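Local coordinates for tylactone synthase starter module and modules 1 & 2 (Streptomyces fradiae, PDB 2Z5L), which probably reduces a beta-keto group of the growing polyketide with NADPH, as the first ketoreductase of the tylosin polyketide synthase, setting the chirality of the resulting hydroxyl, at residues A[90-95]-A[129-134]; A[82-87]-A[122-127]; A[49-54]-A[97-102]; A[104-109]-A[137-142]; A[144-149]-A[163-168]. All coordinates share one frame; numbering follows the deposited sequence.

Contact 1: A[90-95]-A[129-134]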
# COMPACT_ATOMS: atom_id res chain seq x y z
N GLU A 90 18.16 -6.33 17.88
CA GLU A 90 18.94 -7.51 17.52
C GLU A 90 19.63 -7.28 16.17
O GLU A 90 20.81 -7.56 16.03
CB GLU A 90 18.04 -8.74 17.41
CG GLU A 90 17.21 -9.02 18.65
CD GLU A 90 16.03 -9.92 18.36
OE1 GLU A 90 16.26 -11.06 17.88
OE2 GLU A 90 14.87 -9.49 18.59
N VAL A 91 18.87 -6.77 15.21
CA VAL A 91 19.43 -6.54 13.89
C VAL A 91 20.57 -5.51 13.96
O VAL A 91 21.58 -5.66 13.27
CB VAL A 91 18.34 -6.08 12.91
CG1 VAL A 91 18.91 -5.99 11.50
CG2 VAL A 91 17.18 -7.05 12.96
N ALA A 92 20.42 -4.48 14.79
CA ALA A 92 21.48 -3.49 14.92
C ALA A 92 22.77 -4.22 15.34
O ALA A 92 23.83 -3.97 14.78
CB ALA A 92 21.10 -2.42 15.96
N GLU A 93 22.66 -5.12 16.32
CA GLU A 93 23.82 -5.89 16.80
C GLU A 93 24.50 -6.74 15.73
O GLU A 93 25.72 -6.92 15.75
CB GLU A 93 23.42 -6.80 17.97
CG GLU A 93 23.65 -6.19 19.34
CD GLU A 93 23.14 -7.06 20.49
OE1 GLU A 93 23.53 -8.26 20.56
OE2 GLU A 93 22.36 -6.54 21.33
N LEU A 94 23.71 -7.26 14.80
CA LEU A 94 24.26 -8.08 13.72
C LEU A 94 24.93 -7.24 12.64
O LEU A 94 25.92 -7.67 12.04
CB LEU A 94 23.16 -8.94 13.10
CG LEU A 94 22.59 -10.07 13.97
CD1 LEU A 94 21.33 -10.61 13.34
CD2 LEU A 94 23.63 -11.18 14.12
N LEU A 95 24.41 -6.04 12.40
CA LEU A 95 24.97 -5.15 11.37
C LEU A 95 26.13 -4.30 11.87
O LEU A 95 27.07 -4.02 11.13
CB LEU A 95 23.89 -4.20 10.86
CG LEU A 95 22.73 -4.73 10.04
CD1 LEU A 95 21.74 -3.59 9.80
CD2 LEU A 95 23.23 -5.30 8.72
N LEU A 129 15.94 -1.58 8.37
CA LEU A 129 16.10 -0.17 8.02
C LEU A 129 16.32 0.66 9.28
O LEU A 129 17.25 1.48 9.34
CB LEU A 129 14.87 0.35 7.26
CG LEU A 129 14.93 1.81 6.80
CD1 LEU A 129 16.24 2.07 6.08
CD2 LEU A 129 13.75 2.11 5.89
N GLN A 130 15.47 0.43 10.27
CA GLN A 130 15.56 1.13 11.55
C GLN A 130 16.91 0.96 12.20
O GLN A 130 17.44 1.90 12.82
CB GLN A 130 14.50 0.63 12.53
CG GLN A 130 13.07 0.86 12.09
CD GLN A 130 12.07 0.22 13.04
OE1 GLN A 130 12.21 -0.96 13.39
NE2 GLN A 130 11.07 0.98 13.46
N ALA A 131 17.47 -0.23 12.06
CA ALA A 131 18.77 -0.54 12.65
C ALA A 131 19.90 0.19 11.94
O ALA A 131 20.83 0.67 12.59
CB ALA A 131 19.01 -2.04 12.61
N VAL A 132 19.81 0.28 10.62
CA VAL A 132 20.83 0.96 9.83
C VAL A 132 20.89 2.44 10.17
O VAL A 132 21.96 3.05 10.22
CB VAL A 132 20.56 0.82 8.33
CG1 VAL A 132 21.56 1.66 7.55
CG2 VAL A 132 20.68 -0.64 7.92
N SER A 133 19.71 3.01 10.41
CA SER A 133 19.58 4.40 10.77
C SER A 133 20.18 4.58 12.16
O SER A 133 20.91 5.53 12.41
CB SER A 133 18.10 4.79 10.76
OG SER A 133 17.91 6.17 11.03
N ASP A 134 19.87 3.65 13.06
CA ASP A 134 20.38 3.73 14.43
C ASP A 134 21.91 3.70 14.50
O ASP A 134 22.52 4.52 15.19
CB ASP A 134 19.82 2.58 15.29
CG ASP A 134 18.30 2.60 15.38
OD1 ASP A 134 17.71 3.70 15.53
OD2 ASP A 134 17.69 1.51 15.33
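The carbonyl oxygen of Val-91 accepts two amides of its own helix, Leu-95 N at 3.0 Å and, weakly, Leu-94 N at 3.1 Å. The first of these bonds links Val-91 to Leu-95, the two residues whose side chains lean toward Ala-131 on helix 119-135. The contact is a helix-helix packing in the Rossmann-like N-terminal half of the chain, consistent with the structural subdomain of modular ketoreductases. The two short helical segments cross at -58°, with their axes 8.4 Å apart at the closest point. What permits such a close approach is alanine on both sides: Ala-92 and Ala-131 bring their CA atoms to 4.6 Å.

The Ala-131 methyl packs against the backbone and side chains of Val-91 and Ala-92. Its CB comes in over the backbone of the other helix, 3.6 Å from Ala-92 N, with Ala-92 CB on one flank and Val-91 CB on another, 4.1 Å away. The methyl therefore lies against peptide as much as against side chains, and the interaction is pure van der Waals packing. Val-91 also rests on Leu-128, one turn back along helix 119-135 from Val-132.

Further down helix 88-99, Leu-95 extends the apolar seam. Its CG stands opposite the carbonyl carbon (chi1 -68°), and together with an extended chi2 of 174° this carries CD1 across to the partner helix. There the two side chains meet at a slant, Leu-95 CD1 touching Val-132 CG2 at 3.7 Å.

Contact 2: A[82-87]-A[122-127]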
# COMPACT_ATOMS: atom_id res chain seq x y z
N VAL A 82 20.39 -12.61 9.01
CA VAL A 82 19.44 -12.05 9.96
C VAL A 82 18.15 -12.84 9.89
O VAL A 82 17.44 -12.81 8.89
CB VAL A 82 19.10 -10.57 9.68
CG1 VAL A 82 17.96 -10.13 10.60
CG2 VAL A 82 20.32 -9.71 9.93
N PRO A 83 17.82 -13.54 10.97
CA PRO A 83 16.60 -14.33 11.02
C PRO A 83 15.31 -13.51 11.00
O PRO A 83 15.25 -12.39 11.53
CB PRO A 83 16.77 -15.14 12.30
CG PRO A 83 17.51 -14.17 13.19
CD PRO A 83 18.53 -13.56 12.26
N ILE A 84 14.29 -14.06 10.35
CA ILE A 84 12.98 -13.43 10.28
C ILE A 84 12.52 -13.40 11.74
O ILE A 84 12.86 -14.30 12.51
CB ILE A 84 12.06 -14.27 9.39
CG1 ILE A 84 12.70 -14.38 8.01
CG2 ILE A 84 10.68 -13.64 9.28
CD1 ILE A 84 12.07 -15.43 7.12
N GLY A 85 11.78 -12.37 12.13
CA GLY A 85 11.36 -12.31 13.52
C GLY A 85 12.32 -11.45 14.33
O GLY A 85 11.94 -10.92 15.38
N ALA A 86 13.56 -11.29 13.86
CA ALA A 86 14.54 -10.47 14.58
C ALA A 86 14.07 -9.01 14.73
O ALA A 86 13.54 -8.43 13.79
CB ALA A 86 15.91 -10.51 13.87
N ARG A 87 14.23 -8.46 15.94
CA ARG A 87 13.83 -7.07 16.24
C ARG A 87 14.98 -6.09 15.98
O ARG A 87 16.14 -6.51 15.92
CB ARG A 87 13.34 -6.97 17.69
CG ARG A 87 11.85 -7.24 17.82
CD ARG A 87 11.49 -8.10 19.03
NE ARG A 87 10.04 -8.28 19.11
CZ ARG A 87 9.18 -7.34 19.50
NH1 ARG A 87 9.63 -6.15 19.87
NH2 ARG A 87 7.88 -7.60 19.50
N VAL A 122 8.29 -8.60 6.50
CA VAL A 122 8.07 -7.16 6.39
C VAL A 122 8.46 -6.50 7.71
O VAL A 122 9.11 -5.45 7.72
CB VAL A 122 6.61 -6.85 6.10
CG1 VAL A 122 6.43 -5.34 5.85
CG2 VAL A 122 6.16 -7.63 4.89
N ARG A 123 8.07 -7.13 8.81
CA ARG A 123 8.39 -6.60 10.12
C ARG A 123 9.91 -6.55 10.29
O ARG A 123 10.45 -5.53 10.70
CB ARG A 123 7.76 -7.45 11.22
CG ARG A 123 6.23 -7.48 11.17
CD ARG A 123 5.68 -8.19 12.40
NE ARG A 123 4.23 -8.34 12.35
CZ ARG A 123 3.60 -9.34 11.75
NH1 ARG A 123 4.29 -10.30 11.15
NH2 ARG A 123 2.28 -9.38 11.75
N THR A 124 10.58 -7.65 9.95
CA THR A 124 12.03 -7.73 10.08
C THR A 124 12.74 -6.81 9.10
O THR A 124 13.85 -6.36 9.37
CB THR A 124 12.56 -9.16 9.84
OG1 THR A 124 11.75 -10.10 10.57
CG2 THR A 124 13.99 -9.26 10.34
N SER A 125 12.10 -6.53 7.96
CA SER A 125 12.68 -5.66 6.94
C SER A 125 12.65 -4.23 7.47
O SER A 125 13.62 -3.47 7.33
CB SER A 125 11.89 -5.75 5.63
OG SER A 125 12.09 -7.01 5.00
N ILE A 126 11.53 -3.86 8.08
CA ILE A 126 11.39 -2.53 8.66
C ILE A 126 12.45 -2.40 9.76
O ILE A 126 13.14 -1.38 9.85
CB ILE A 126 9.94 -2.32 9.20
CG1 ILE A 126 9.01 -2.13 8.00
CG2 ILE A 126 9.88 -1.11 10.16
CD1 ILE A 126 7.57 -2.05 8.34
N ALA A 127 12.61 -3.46 10.55
CA ALA A 127 13.60 -3.51 11.62
C ALA A 127 15.02 -3.29 11.08
O ALA A 127 15.84 -2.63 11.72
CB ALA A 127 13.52 -4.86 12.34
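A type II beta turn, Pro-83 to Ala-86, carries the chain from strand 80-81 toward helix 88-99, and its Gly-85 docks on Thr-124 of helix 119-135. Gly-85 N donates to Thr-124 OG1 at 2.8 Å, with a fairly straight N-H...O angle of 154°. The hydroxyl has a second partner, the carbonyl of Asp-120 one helical turn earlier; since a carbonyl can only accept, the threonine proton goes there and the hydroxyl oxygen acts as acceptor for the glycine amide. The torsion suits both tasks, with OG1 beside the backbone N (chi1 -46°).

The other branch of Thr-124 faces the turn. CG2 lies 3.6 Å from Pro-83 O and equally 3.6 Å from Ala-86 O, and Val-82 CG1 reaches it at 4.1 Å. Pro-83 O itself takes Ala-86 N at 3.1 Å, closing the turn, against which the methyl rests. One turn along the helix, Ala-127 CB meets Ala-86 O at 3.9 Å, where the loop runs into Arg-87 at the N-cap of helix 88-99.

Glycine at the third position, with positive phi, is the signature of a type II turn, used here in a strand-to-helix connection of the Rossmann-like half.

Contact 3: A[49-54]-A[97-102]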
# COMPACT_ATOMS: atom_id res chain seq x y z
N ARG A 49 31.40 -1.58 -1.75
CA ARG A 49 31.32 -2.75 -0.88
C ARG A 49 29.88 -3.03 -0.48
O ARG A 49 29.26 -2.24 0.24
CB ARG A 49 32.19 -2.54 0.36
CG ARG A 49 31.99 -1.21 1.05
CD ARG A 49 33.11 -1.01 2.06
NE ARG A 49 33.05 -2.01 3.12
CZ ARG A 49 34.08 -2.35 3.88
NH1 ARG A 49 35.26 -1.78 3.70
NH2 ARG A 49 33.92 -3.26 4.84
N CYS A 50 29.36 -4.15 -0.95
CA CYS A 50 28.00 -4.55 -0.65
C CYS A 50 27.93 -5.52 0.50
O CYS A 50 28.87 -6.29 0.75
CB CYS A 50 27.35 -5.22 -1.86
SG CYS A 50 27.32 -4.26 -3.35
N LEU A 51 26.80 -5.50 1.18
CA LEU A 51 26.53 -6.39 2.29
C LEU A 51 25.22 -7.09 1.97
O LEU A 51 24.17 -6.45 1.99
CB LEU A 51 26.40 -5.60 3.59
CG LEU A 51 26.22 -6.41 4.89
CD1 LEU A 51 27.53 -7.10 5.26
CD2 LEU A 51 25.81 -5.46 6.02
N LEU A 52 25.27 -8.38 1.66
CA LEU A 52 24.05 -9.12 1.36
C LEU A 52 23.49 -9.65 2.67
O LEU A 52 24.12 -10.47 3.32
CB LEU A 52 24.33 -10.30 0.45
CG LEU A 52 25.08 -10.02 -0.85
CD1 LEU A 52 25.24 -11.32 -1.60
CD2 LEU A 52 24.32 -9.00 -1.68
N VAL A 53 22.30 -9.17 3.04
CA VAL A 53 21.61 -9.59 4.26
C VAL A 53 20.53 -10.58 3.85
O VAL A 53 19.69 -10.28 3.00
CB VAL A 53 20.92 -8.41 4.96
CG1 VAL A 53 20.31 -8.87 6.27
CG2 VAL A 53 21.92 -7.28 5.19
N ALA A 54 20.54 -11.76 4.45
CA ALA A 54 19.55 -12.78 4.11
C ALA A 54 19.17 -13.66 5.29
O ALA A 54 19.94 -13.80 6.24
CB ALA A 54 20.09 -13.64 2.99
N PRO A 97 28.97 -4.47 13.50
CA PRO A 97 30.35 -4.75 13.11
C PRO A 97 30.71 -4.63 11.61
O PRO A 97 31.83 -4.23 11.29
CB PRO A 97 30.58 -6.16 13.68
CG PRO A 97 29.22 -6.77 13.63
CD PRO A 97 28.33 -5.66 14.09
N SER A 98 29.78 -4.95 10.71
CA SER A 98 30.03 -4.85 9.27
C SER A 98 29.84 -3.44 8.69
O SER A 98 30.43 -3.11 7.67
CB SER A 98 29.12 -5.81 8.49
OG SER A 98 29.55 -7.16 8.57
N MET A 99 29.01 -2.63 9.35
CA MET A 99 28.71 -1.27 8.90
C MET A 99 29.84 -0.31 9.27
O MET A 99 30.21 0.56 8.48
CB MET A 99 27.42 -0.76 9.53
CG MET A 99 26.18 -1.60 9.26
SD MET A 99 25.79 -1.73 7.52
CE MET A 99 25.04 -0.13 7.20
N GLU A 100 30.35 -0.45 10.48
CA GLU A 100 31.42 0.41 10.95
C GLU A 100 32.76 -0.01 10.36
O GLU A 100 33.77 0.68 10.54
CB GLU A 100 31.47 0.37 12.46
CG GLU A 100 30.29 1.08 13.07
CD GLU A 100 30.09 0.73 14.52
OE1 GLU A 100 29.21 1.34 15.15
OE2 GLU A 100 30.82 -0.16 15.02
N SER A 101 32.77 -1.13 9.66
CA SER A 101 33.97 -1.65 9.03
C SER A 101 34.29 -0.87 7.76
O SER A 101 35.37 -1.03 7.18
CB SER A 101 33.80 -3.13 8.69
OG SER A 101 34.90 -3.62 7.96
N ALA A 102 33.36 -0.03 7.33
CA ALA A 102 33.56 0.76 6.12
C ALA A 102 33.94 2.19 6.47
O ALA A 102 34.42 2.93 5.62
CB ALA A 102 32.30 0.73 5.27
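Strand 49-54 runs beneath the C-terminal part of helix 88-99 and the type I beta turn from Met-99 to Ala-102 that follows. The backbones stay a full side-chain layer apart, Leu-51 and Ser-98 having their CA atoms 8.0 Å from each other, and Arg-49 and Ala-102 much the same. This is a helix packed on a sheet strand, part of the Rossmann-like N-terminal half. Leu-51 hydrogen-bonds through its backbone to Thr-108 and Val-110 of the neighbouring strand, so the side chains of the first segment rise from a fixed platform.

Arg-49 reaches up to the turn. Its CG sits between the backbone N and the carbonyl carbon (chi1 48°), and the chain bends again at chi3, bringing the guanidinium flat over the Ala-102 methyl. Ala-102 CB packs on one face toward the rim, 3.6 Å from Arg-49 NE. The far end makes a weak hydrogen bond, Arg-49 NH2 to Ser-101 OG at 3.3 Å, bent to 130°. A long, weak ion pair runs from Arg-49 NH1 to Glu-105 OE1.

The apolar half is Leu-51. One branch, CD1, touches Ser-98 CB at 3.8 Å. Met-99 begins by pointing away from the strand, yet its chain folds back at chi2 (-60°), and this bend returns the sulfur to Leu-51; chi3 only turns the terminal CE. The two side chains cross at roughly a right angle, with Met-99 SD 4.0 Å from Leu-51 CD2.

Contact 4: A[104-109]-A[137-142]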
# COMPACT_ATOMS: atom_id res chain seq x y z
N GLU A 104 34.15 5.82 6.65
CA GLU A 104 33.60 6.86 5.79
C GLU A 104 33.06 6.29 4.48
O GLU A 104 32.16 6.86 3.87
CB GLU A 104 34.67 7.91 5.50
CG GLU A 104 35.01 8.73 6.72
CD GLU A 104 33.82 9.51 7.22
OE1 GLU A 104 33.88 10.03 8.36
OE2 GLU A 104 32.81 9.60 6.48
N GLU A 105 33.62 5.16 4.06
CA GLU A 105 33.19 4.51 2.83
C GLU A 105 31.70 4.18 2.91
O GLU A 105 31.15 4.03 4.00
CB GLU A 105 34.01 3.24 2.59
CG GLU A 105 35.34 3.46 1.88
CD GLU A 105 36.17 2.18 1.74
OE1 GLU A 105 35.61 1.14 1.29
OE2 GLU A 105 37.37 2.20 2.07
N ASN A 106 31.06 4.08 1.75
CA ASN A 106 29.64 3.77 1.67
C ASN A 106 29.41 2.27 1.70
O ASN A 106 30.12 1.52 1.04
CB ASN A 106 29.02 4.32 0.37
CG ASN A 106 27.59 3.81 0.14
OD1 ASN A 106 26.67 4.13 0.90
ND2 ASN A 106 27.41 3.01 -0.91
N THR A 107 28.42 1.84 2.46
CA THR A 107 28.08 0.43 2.55
C THR A 107 26.72 0.26 1.90
O THR A 107 25.71 0.77 2.41
CB THR A 107 27.97 -0.05 4.01
OG1 THR A 107 29.10 0.39 4.76
CG2 THR A 107 27.88 -1.57 4.04
N THR A 108 26.68 -0.43 0.77
CA THR A 108 25.41 -0.66 0.11
C THR A 108 24.80 -1.95 0.64
O THR A 108 25.28 -3.04 0.33
CB THR A 108 25.59 -0.80 -1.41
OG1 THR A 108 26.07 0.44 -1.95
CG2 THR A 108 24.26 -1.16 -2.06
N VAL A 109 23.74 -1.82 1.44
CA VAL A 109 23.06 -2.97 2.02
C VAL A 109 22.00 -3.54 1.09
O VAL A 109 21.03 -2.86 0.74
CB VAL A 109 22.37 -2.61 3.36
CG1 VAL A 109 21.88 -3.88 4.05
CG2 VAL A 109 23.31 -1.84 4.26
N VAL A 137 25.87 4.97 10.57
CA VAL A 137 27.07 4.79 9.77
C VAL A 137 26.98 5.71 8.54
O VAL A 137 26.14 5.51 7.67
CB VAL A 137 27.21 3.31 9.32
CG1 VAL A 137 25.87 2.79 8.81
CG2 VAL A 137 28.27 3.18 8.24
N PRO A 138 27.85 6.74 8.48
CA PRO A 138 27.85 7.67 7.35
C PRO A 138 28.01 6.94 6.03
O PRO A 138 28.87 6.06 5.91
CB PRO A 138 29.02 8.60 7.66
CG PRO A 138 29.96 7.70 8.40
CD PRO A 138 29.02 6.99 9.35
N ALA A 139 27.19 7.30 5.06
CA ALA A 139 27.22 6.68 3.74
C ALA A 139 26.69 5.25 3.78
O ALA A 139 27.38 4.33 4.23
CB ALA A 139 28.65 6.69 3.19
N ALA A 140 25.47 5.06 3.30
CA ALA A 140 24.83 3.74 3.25
C ALA A 140 23.57 3.77 2.39
O ALA A 140 22.83 4.74 2.40
CB ALA A 140 24.49 3.28 4.67
N ARG A 141 23.35 2.71 1.62
CA ARG A 141 22.18 2.61 0.76
C ARG A 141 21.49 1.27 1.00
O ARG A 141 22.10 0.22 0.88
CB ARG A 141 22.55 2.72 -0.72
CG ARG A 141 22.97 4.12 -1.18
CD ARG A 141 21.83 5.11 -1.04
NE ARG A 141 22.26 6.48 -1.27
CZ ARG A 141 21.45 7.54 -1.23
NH1 ARG A 141 20.16 7.37 -0.99
NH2 ARG A 141 21.93 8.76 -1.44
N VAL A 142 20.20 1.33 1.35
CA VAL A 142 19.46 0.11 1.61
C VAL A 142 18.58 -0.25 0.43
O VAL A 142 17.72 0.52 0.03
CB VAL A 142 18.57 0.24 2.86
CG1 VAL A 142 17.90 -1.11 3.16
CG2 VAL A 142 19.42 0.67 4.06
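Thr-107 N gives its hydrogen to Ala-139 O at 3.2 Å and Thr-107 O takes one from Arg-141 N, also at 3.2 Å, the alternating ladder of two parallel strands. The strands, 107-111 and 140-147, are joined through helix 119-135 as a beta-alpha-beta unit of the Rossmann-like half, and their short segments lie 9° from parallel. The next rung, Val-109 N to Arg-141 O, is short at 2.7 Å but bent to 133° at the hydrogen; the amide meets the carbonyl almost head-on. By contrast, Thr-107 N stands well above the plane of the Ala-139 carbonyl. Thr-108, between these rungs, turns its own N and O to strand 49-54 on the other side. Val-109 also bonds through its backbone to Trp-143, and Val-142 to Ile-179 and to Gly-181 of strand 180-186.

Asn-106 lies just before the first strand residue. Its OD1 comes within 2.8 Å of Ala-140 N, but the angle is too poor for a hydrogen bond. The amide NH2 instead makes a weak bond within its own segment, Asn-106 ND2 to Thr-108 OG1 at 3.1 Å. Ala-139 CB packs against the Asn-106 backbone, 3.4 Å from Asn-106 CA. On the same sheet face as Thr-108, Arg-141 leads its guanidinium away, where NH1 is held by Pro-177 O and Trp-180 O.

Two polar atoms buried here, Thr-107 OG1 and Pro-138 O, find no partner in the model. The pairing thus rests on main-chain bonds, while the buried hydroxyl and carbonyl probably carry a modest desolvation cost at the strand entrance.

Contact 5: A[144-149]-A[163-168]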
# COMPACT_ATOMS: atom_id res chain seq x y z
N ALA A 144 15.96 -3.13 -1.07
CA ALA A 144 15.16 -4.28 -0.70
C ALA A 144 14.76 -5.06 -1.94
O ALA A 144 14.08 -4.53 -2.83
CB ALA A 144 13.92 -3.85 0.07
N LEU A 145 15.19 -6.31 -2.01
CA LEU A 145 14.85 -7.17 -3.13
C LEU A 145 13.61 -7.96 -2.77
O LEU A 145 13.43 -8.34 -1.62
CB LEU A 145 15.99 -8.12 -3.45
CG LEU A 145 17.32 -7.44 -3.80
CD1 LEU A 145 18.33 -8.51 -4.20
CD2 LEU A 145 17.12 -6.45 -4.91
N THR A 146 12.74 -8.18 -3.74
CA THR A 146 11.50 -8.93 -3.52
C THR A 146 11.20 -9.77 -4.75
O THR A 146 11.92 -9.72 -5.75
CB THR A 146 10.31 -8.00 -3.28
OG1 THR A 146 9.98 -7.31 -4.49
CG2 THR A 146 10.63 -6.98 -2.20
N ARG A 147 10.12 -10.54 -4.68
CA ARG A 147 9.71 -11.40 -5.78
C ARG A 147 8.19 -11.51 -5.86
O ARG A 147 7.53 -11.85 -4.87
CB ARG A 147 10.28 -12.79 -5.59
CG ARG A 147 9.96 -13.38 -4.23
CD ARG A 147 9.75 -14.87 -4.32
NE ARG A 147 8.59 -15.19 -5.14
CZ ARG A 147 8.14 -16.43 -5.36
NH1 ARG A 147 8.75 -17.46 -4.80
NH2 ARG A 147 7.07 -16.62 -6.12
N ARG A 148 7.64 -11.24 -7.04
CA ARG A 148 6.21 -11.31 -7.26
C ARG A 148 5.49 -10.26 -6.41
O ARG A 148 4.30 -10.38 -6.12
CB ARG A 148 5.68 -12.72 -6.93
CG ARG A 148 5.46 -13.61 -8.16
CD ARG A 148 5.13 -15.07 -7.81
NE ARG A 148 3.99 -15.20 -6.91
CZ ARG A 148 2.74 -14.89 -7.22
NH1 ARG A 148 1.77 -15.05 -6.32
NH2 ARG A 148 2.45 -14.41 -8.43
N ALA A 149 6.23 -9.22 -6.02
CA ALA A 149 5.66 -8.15 -5.21
C ALA A 149 4.66 -7.34 -6.04
O ALA A 149 3.64 -6.89 -5.53
CB ALA A 149 6.76 -7.23 -4.70
N ALA A 163 4.10 -6.94 -1.65
CA ALA A 163 3.39 -5.69 -1.90
C ALA A 163 3.50 -4.73 -0.71
O ALA A 163 3.61 -3.52 -0.88
CB ALA A 163 1.91 -5.97 -2.20
N GLN A 164 3.48 -5.29 0.50
CA GLN A 164 3.59 -4.50 1.72
C GLN A 164 4.91 -3.74 1.80
O GLN A 164 4.93 -2.55 2.15
CB GLN A 164 3.46 -5.39 2.95
CG GLN A 164 2.05 -5.82 3.28
CD GLN A 164 1.97 -6.42 4.68
OE1 GLN A 164 2.47 -5.83 5.63
NE2 GLN A 164 1.34 -7.59 4.82
N LEU A 165 6.00 -4.44 1.49
CA LEU A 165 7.35 -3.88 1.53
C LEU A 165 7.51 -2.72 0.54
O LEU A 165 8.18 -1.73 0.83
CB LEU A 165 8.39 -4.97 1.21
CG LEU A 165 9.45 -5.33 2.25
CD1 LEU A 165 10.54 -6.15 1.56
CD2 LEU A 165 10.05 -4.08 2.86
N TRP A 166 6.93 -2.86 -0.65
CA TRP A 166 7.05 -1.77 -1.61
C TRP A 166 6.33 -0.57 -1.04
O TRP A 166 6.81 0.56 -1.17
CB TRP A 166 6.45 -2.18 -2.96
CG TRP A 166 7.41 -2.98 -3.78
CD1 TRP A 166 7.91 -4.23 -3.50
CD2 TRP A 166 8.01 -2.58 -5.01
NE1 TRP A 166 8.79 -4.62 -4.48
CE2 TRP A 166 8.86 -3.62 -5.42
CE3 TRP A 166 7.90 -1.43 -5.81
CZ2 TRP A 166 9.61 -3.56 -6.60
CZ3 TRP A 166 8.65 -1.36 -6.98
CH2 TRP A 166 9.49 -2.42 -7.36
N GLY A 167 5.20 -0.81 -0.38
CA GLY A 167 4.45 0.28 0.21
C GLY A 167 5.30 1.01 1.24
O GLY A 167 5.42 2.23 1.21
N PHE A 168 5.90 0.24 2.14
CA PHE A 168 6.75 0.80 3.18
C PHE A 168 8.01 1.43 2.59
O PHE A 168 8.49 2.45 3.07
CB PHE A 168 7.19 -0.30 4.13
CG PHE A 168 8.18 0.15 5.14
CD1 PHE A 168 7.78 0.90 6.24
CD2 PHE A 168 9.53 -0.13 4.97
CE1 PHE A 168 8.70 1.36 7.16
CE2 PHE A 168 10.46 0.33 5.89
CZ PHE A 168 10.04 1.09 6.99
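Ala-163 meets Ala-149 where helix 160-175 passes the end of strand 140-147, their CA atoms 4.7 Å apart. Ala-163 CA lies 3.8 Å from Ala-149 O, close packing of backbone on backbone that two small residues permit, and the alanine also touches Ala-413 of helix 402-419. From here the helical segment runs back along the strand at 150° between directions, its axis 9.3 Å from that of the strand.

Two residues on, Leu-165 sends CD1 down onto the sheet. It rests against Thr-146 CG2 at 3.9 Å, the two side chains passing in opposite senses, and more loosely against Ala-144 CB. Its neighbour Trp-166 makes the one polar link of the contact. The indole N-H points from the ring edge straight at the threonine, Trp-166 NE1 to Thr-146 OG1 2.9 Å at 171°, with the oxygen only 5° out of the ring plane. Ala-149 CB crowds the same corner obliquely, 3.3 Å from Trp-166 NE1.

Thr-146 OG1 is gripped from a second side by Asp-185 OD1 of strand 180-186. Having accepted from the indole, the hydroxyl probably donates to that carboxylate oxygen, which also receives Ala-149 N. This buried hydrogen-bond network helps to hold the indole's orientation and ties strand, loop and helix together. A helix lying antiparallel over the strand before it, on its way to strand 180-186, is the arrangement of a beta-alpha-beta unit, as in the Rossmann-like folds of the short-chain dehydrogenase/reductase family.

In the fold
All five contacts belong to the Rossmann-like N-terminal half of the chain. Contacts 1 and 2 share helix 119-135, with centres about 10 Å apart, and contacts 1 and 3 share helix 88-99. Contact 3 lies about 8 Å from contact 4, centre to centre, joined through neighbouring strands 49-54 and 107-111. Strand 140-147 then leads from contact 4 to contact 5, about 21 Å away. The segments of contacts 1, 2 and 3 alternate along the chain, whereas contact 5 follows all the others. Leu-95 bridges contacts 1 and 3, and Phe-168 links contact 5 back to Leu-129 and Ile-126. The helices thus pack along one side of the parallel strands, consistent with the structural subdomain of a modular ketoreductase.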